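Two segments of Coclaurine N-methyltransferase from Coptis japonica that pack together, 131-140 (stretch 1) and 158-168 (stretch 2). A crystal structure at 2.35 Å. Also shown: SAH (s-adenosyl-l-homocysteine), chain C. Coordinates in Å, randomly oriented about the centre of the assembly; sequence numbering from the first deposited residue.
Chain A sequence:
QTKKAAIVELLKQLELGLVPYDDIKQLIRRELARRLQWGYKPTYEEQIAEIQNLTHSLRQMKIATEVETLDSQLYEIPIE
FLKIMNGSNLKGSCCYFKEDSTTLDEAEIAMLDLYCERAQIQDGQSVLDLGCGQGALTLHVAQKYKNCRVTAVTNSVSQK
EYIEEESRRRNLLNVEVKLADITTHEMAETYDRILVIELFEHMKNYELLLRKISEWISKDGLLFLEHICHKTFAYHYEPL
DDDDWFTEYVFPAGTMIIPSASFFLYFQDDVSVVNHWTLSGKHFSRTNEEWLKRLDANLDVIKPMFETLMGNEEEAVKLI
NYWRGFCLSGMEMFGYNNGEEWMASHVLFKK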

# COMPACT_ATOMS: atom_id res chain seq x y z
N GLY A 131 -14.50 -12.49 16.51
CA GLY A 131 -13.97 -11.71 17.61
C GLY A 131 -14.97 -10.64 18.01
O GLY A 131 -14.66 -9.44 18.01
N CYS A 132 -16.16 -11.09 18.38
CA CYS A 132 -17.35 -10.26 18.51
C CYS A 132 -17.42 -9.32 19.72
O CYS A 132 -18.35 -8.50 19.81
CB CYS A 132 -18.56 -11.18 18.55
SG CYS A 132 -18.50 -12.27 19.97
N GLY A 133 -16.49 -9.45 20.66
CA GLY A 133 -16.54 -8.66 21.88
C GLY A 133 -17.82 -8.92 22.66
O GLY A 133 -18.17 -10.06 22.92
N GLN A 134 -18.51 -7.85 23.03
CA GLN A 134 -19.82 -7.98 23.66
C GLN A 134 -20.95 -7.85 22.63
O GLN A 134 -22.08 -7.50 22.96
CB GLN A 134 -19.99 -6.95 24.77
CG GLN A 134 -19.20 -7.29 26.02
CD GLN A 134 -17.70 -7.09 25.84
OE1 GLN A 134 -17.27 -6.23 25.07
NE2 GLN A 134 -16.90 -7.89 26.54
N GLY A 135 -20.61 -8.13 21.37
CA GLY A 135 -21.61 -8.29 20.33
C GLY A 135 -22.31 -7.03 19.86
O GLY A 135 -23.41 -7.12 19.31
N ALA A 136 -21.68 -5.87 20.07
CA ALA A 136 -22.22 -4.60 19.59
C ALA A 136 -22.66 -4.71 18.13
O ALA A 136 -23.76 -4.24 17.77
CB ALA A 136 -21.19 -3.51 19.75
N LEU A 137 -21.83 -5.35 17.31
CA LEU A 137 -22.14 -5.51 15.88
C LEU A 137 -23.13 -6.64 15.62
O LEU A 137 -24.06 -6.48 14.83
CB LEU A 137 -20.86 -5.76 15.09
CG LEU A 137 -20.97 -5.96 13.57
CD1 LEU A 137 -21.60 -4.74 12.86
CD2 LEU A 137 -19.58 -6.25 13.00
N THR A 138 -22.94 -7.78 16.29
CA THR A 138 -23.85 -8.91 16.16
C THR A 138 -25.28 -8.49 16.42
O THR A 138 -26.15 -8.69 15.58
CB THR A 138 -23.47 -10.05 17.12
OG1 THR A 138 -22.28 -10.69 16.64
CG2 THR A 138 -24.58 -11.08 17.20
N LEU A 139 -25.52 -7.88 17.57
CA LEU A 139 -26.87 -7.48 17.97
C LEU A 139 -27.46 -6.44 17.03
O LEU A 139 -28.66 -6.45 16.75
CB LEU A 139 -26.84 -6.95 19.41
CG LEU A 139 -26.19 -7.95 20.37
CD1 LEU A 139 -26.14 -7.44 21.83
CD2 LEU A 139 -26.92 -9.29 20.25
N HIS A 140 -26.61 -5.55 16.54
CA HIS A 140 -27.05 -4.45 15.70
C HIS A 140 -27.48 -4.96 14.33
O HIS A 140 -28.56 -4.61 13.83
CB HIS A 140 -25.92 -3.42 15.56
CG HIS A 140 -26.26 -2.25 14.68
ND1 HIS A 140 -26.00 -2.24 13.33
CD2 HIS A 140 -26.82 -1.06 14.98
CE1 HIS A 140 -26.39 -1.08 12.82
NE2 HIS A 140 -26.89 -0.35 13.80
N SER A 158 -17.00 -15.03 28.99
CA SER A 158 -17.74 -13.87 29.45
C SER A 158 -18.48 -13.17 28.30
O SER A 158 -19.52 -12.54 28.51
CB SER A 158 -16.79 -12.90 30.15
OG SER A 158 -17.30 -11.59 30.17
N GLN A 159 -17.96 -13.28 27.08
CA GLN A 159 -18.57 -12.62 25.92
C GLN A 159 -19.69 -13.47 25.31
O GLN A 159 -20.71 -12.94 24.87
CB GLN A 159 -17.48 -12.28 24.89
CG GLN A 159 -16.51 -11.20 25.39
CD GLN A 159 -15.43 -10.81 24.38
OE1 GLN A 159 -15.39 -11.34 23.27
NE2 GLN A 159 -14.56 -9.88 24.77
N LYS A 160 -19.53 -14.79 25.30
CA LYS A 160 -20.63 -15.68 24.95
C LYS A 160 -21.78 -15.54 25.94
O LYS A 160 -22.96 -15.66 25.56
CB LYS A 160 -20.14 -17.13 24.92
CG LYS A 160 -21.15 -18.14 24.37
CD LYS A 160 -20.69 -19.56 24.66
CE LYS A 160 -21.44 -20.59 23.83
NZ LYS A 160 -22.91 -20.47 23.98
N GLU A 161 -21.43 -15.30 27.20
CA GLU A 161 -22.40 -14.97 28.27
C GLU A 161 -23.41 -13.93 27.84
O GLU A 161 -24.60 -14.20 27.64
CB GLU A 161 -21.67 -14.41 29.50
CG GLU A 161 -21.15 -15.39 30.57
CD GLU A 161 -22.05 -16.60 30.78
OE1 GLU A 161 -23.30 -16.44 30.82
OE2 GLU A 161 -21.51 -17.72 30.93
N TYR A 162 -22.89 -12.73 27.66
CA TYR A 162 -23.69 -11.53 27.56
C TYR A 162 -24.54 -11.50 26.31
O TYR A 162 -25.66 -10.96 26.32
CB TYR A 162 -22.78 -10.29 27.61
CG TYR A 162 -23.56 -9.03 27.39
CD1 TYR A 162 -24.35 -8.51 28.39
CD2 TYR A 162 -23.52 -8.38 26.16
CE1 TYR A 162 -25.08 -7.36 28.20
CE2 TYR A 162 -24.25 -7.23 25.96
CZ TYR A 162 -25.03 -6.73 26.98
OH TYR A 162 -25.76 -5.57 26.78
N ILE A 163 -24.04 -12.08 25.23
CA ILE A 163 -24.73 -11.93 23.96
C ILE A 163 -25.99 -12.78 23.96
O ILE A 163 -27.09 -12.27 23.74
CB ILE A 163 -23.81 -12.27 22.78
CG1 ILE A 163 -22.76 -11.17 22.64
CG2 ILE A 163 -24.61 -12.36 21.50
CD1 ILE A 163 -21.56 -11.54 21.81
N GLU A 164 -25.84 -14.07 24.24
CA GLU A 164 -26.97 -14.98 24.22
C GLU A 164 -28.10 -14.50 25.12
O GLU A 164 -29.28 -14.59 24.77
CB GLU A 164 -26.50 -16.38 24.64
CG GLU A 164 -25.59 -17.02 23.60
CD GLU A 164 -25.29 -18.48 23.87
OE1 GLU A 164 -25.43 -18.91 25.04
OE2 GLU A 164 -24.92 -19.18 22.91
N GLU A 165 -27.74 -13.94 26.27
CA GLU A 165 -28.73 -13.44 27.21
C GLU A 165 -29.40 -12.17 26.69
O GLU A 165 -30.63 -12.06 26.67
CB GLU A 165 -28.08 -13.20 28.57
CG GLU A 165 -27.29 -14.42 29.05
CD GLU A 165 -27.59 -14.79 30.49
OE1 GLU A 165 -28.02 -13.90 31.25
OE2 GLU A 165 -27.41 -15.98 30.84
N GLU A 166 -28.58 -11.22 26.26
CA GLU A 166 -29.10 -9.94 25.80
C GLU A 166 -29.70 -10.01 24.40
O GLU A 166 -30.21 -9.01 23.90
CB GLU A 166 -28.00 -8.87 25.85
CG GLU A 166 -28.21 -7.86 26.95
CD GLU A 166 -29.20 -6.78 26.58
OE1 GLU A 166 -28.85 -5.93 25.73
OE2 GLU A 166 -30.31 -6.76 27.14
N SER A 167 -29.64 -11.19 23.77
CA SER A 167 -30.23 -11.37 22.44
C SER A 167 -31.62 -12.00 22.50
O SER A 167 -32.44 -11.81 21.60
CB SER A 167 -29.31 -12.23 21.54
OG SER A 167 -29.11 -13.52 22.09
N ARG A 168 -31.90 -12.76 23.56
CA ARG A 168 -33.25 -13.23 23.80
C ARG A 168 -33.99 -12.15 24.55
O ARG A 168 -35.21 -12.02 24.45
CB ARG A 168 -33.26 -14.55 24.57
CG ARG A 168 -33.89 -15.69 23.78
CD ARG A 168 -34.49 -16.75 24.70
NE ARG A 168 -35.04 -17.86 23.94
CZ ARG A 168 -35.56 -18.96 24.47
NH1 ARG A 168 -35.61 -19.12 25.78
NH2 ARG A 168 -36.04 -19.91 23.69
N SAH C . -14.88 -6.92 17.91
CA SAH C . -15.30 -6.44 19.22
CB SAH C . -14.14 -6.45 20.21
CG SAH C . -12.77 -6.15 19.62
SD SAH C . -11.46 -6.43 20.85
C SAH C . -15.89 -5.04 19.15
O SAH C . -15.68 -4.37 18.14
OXT SAH C . -16.57 -4.57 20.08
C5' SAH C . -10.92 -7.99 20.10
C4' SAH C . -11.94 -9.13 20.20
O4' SAH C . -11.41 -10.32 19.63
C3' SAH C . -12.31 -9.47 21.63
O3' SAH C . -13.67 -9.81 21.68
C2' SAH C . -11.53 -10.71 21.97
O2' SAH C . -12.28 -11.49 22.87
C1' SAH C . -11.39 -11.36 20.59
N9 SAH C . -10.17 -12.20 20.46
C8 SAH C . -8.86 -11.85 20.72
N7 SAH C . -8.08 -12.93 20.46
C5 SAH C . -8.86 -13.95 20.03
C6 SAH C . -8.59 -15.27 19.64
N6 SAH C . -7.35 -15.75 19.64
N1 SAH C . -9.64 -16.09 19.26
C2 SAH C . -10.94 -15.61 19.27
N3 SAH C . -11.20 -14.31 19.66
C4 SAH C . -10.18 -13.50 20.03

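Gly-131 makes no contact with stretch 2; its O accepts a hydrogen bond from SAH N at 2.5 Å. Its positive phi suits glycine, and a CB here would clash with SAH O4'. Cys-132 opens a type II' turn that ends at Gly-135 and is closed by a hydrogen bond from Gly-135 N to Cys-132 O, 2.8 Å. Its SG packs on Ile-163 CD1 at 3.6 Å. Gly-133 O lies 3.0 Å from Gln-159 CB. Gly-133 O and Gln-159 OE1 are 3.1 Å apart, but both are acceptors, so no hydrogen bond forms. Gln-159 OE1 instead accepts from SAH O3' at 2.8 Å, although its position is less certain.

The CA-to-CB bond of Gln-134 points sideways, but the end of the side chain comes nearer stretch 2, with Gln-134 NE2 3.5 Å from Gln-159 CG. Gln-134 O sits at the edge of the Tyr-162 ring, near its plane, 3.6 Å from Tyr-162 CD2. Gly-135 is the N-cap of the next helix. Its N is 3.6 Å from Ile-163 CD1, and a CB would clash with Ile-163 CG1. Ala-136 and Leu-137 do not reach stretch 2. Leu-139 points toward it, and its CD2 is 4.0 Å from both Ile-163 CG2 and Ser-167 CB. No hydrogen bond crosses between the stretches; Ile-163 is central to their packing.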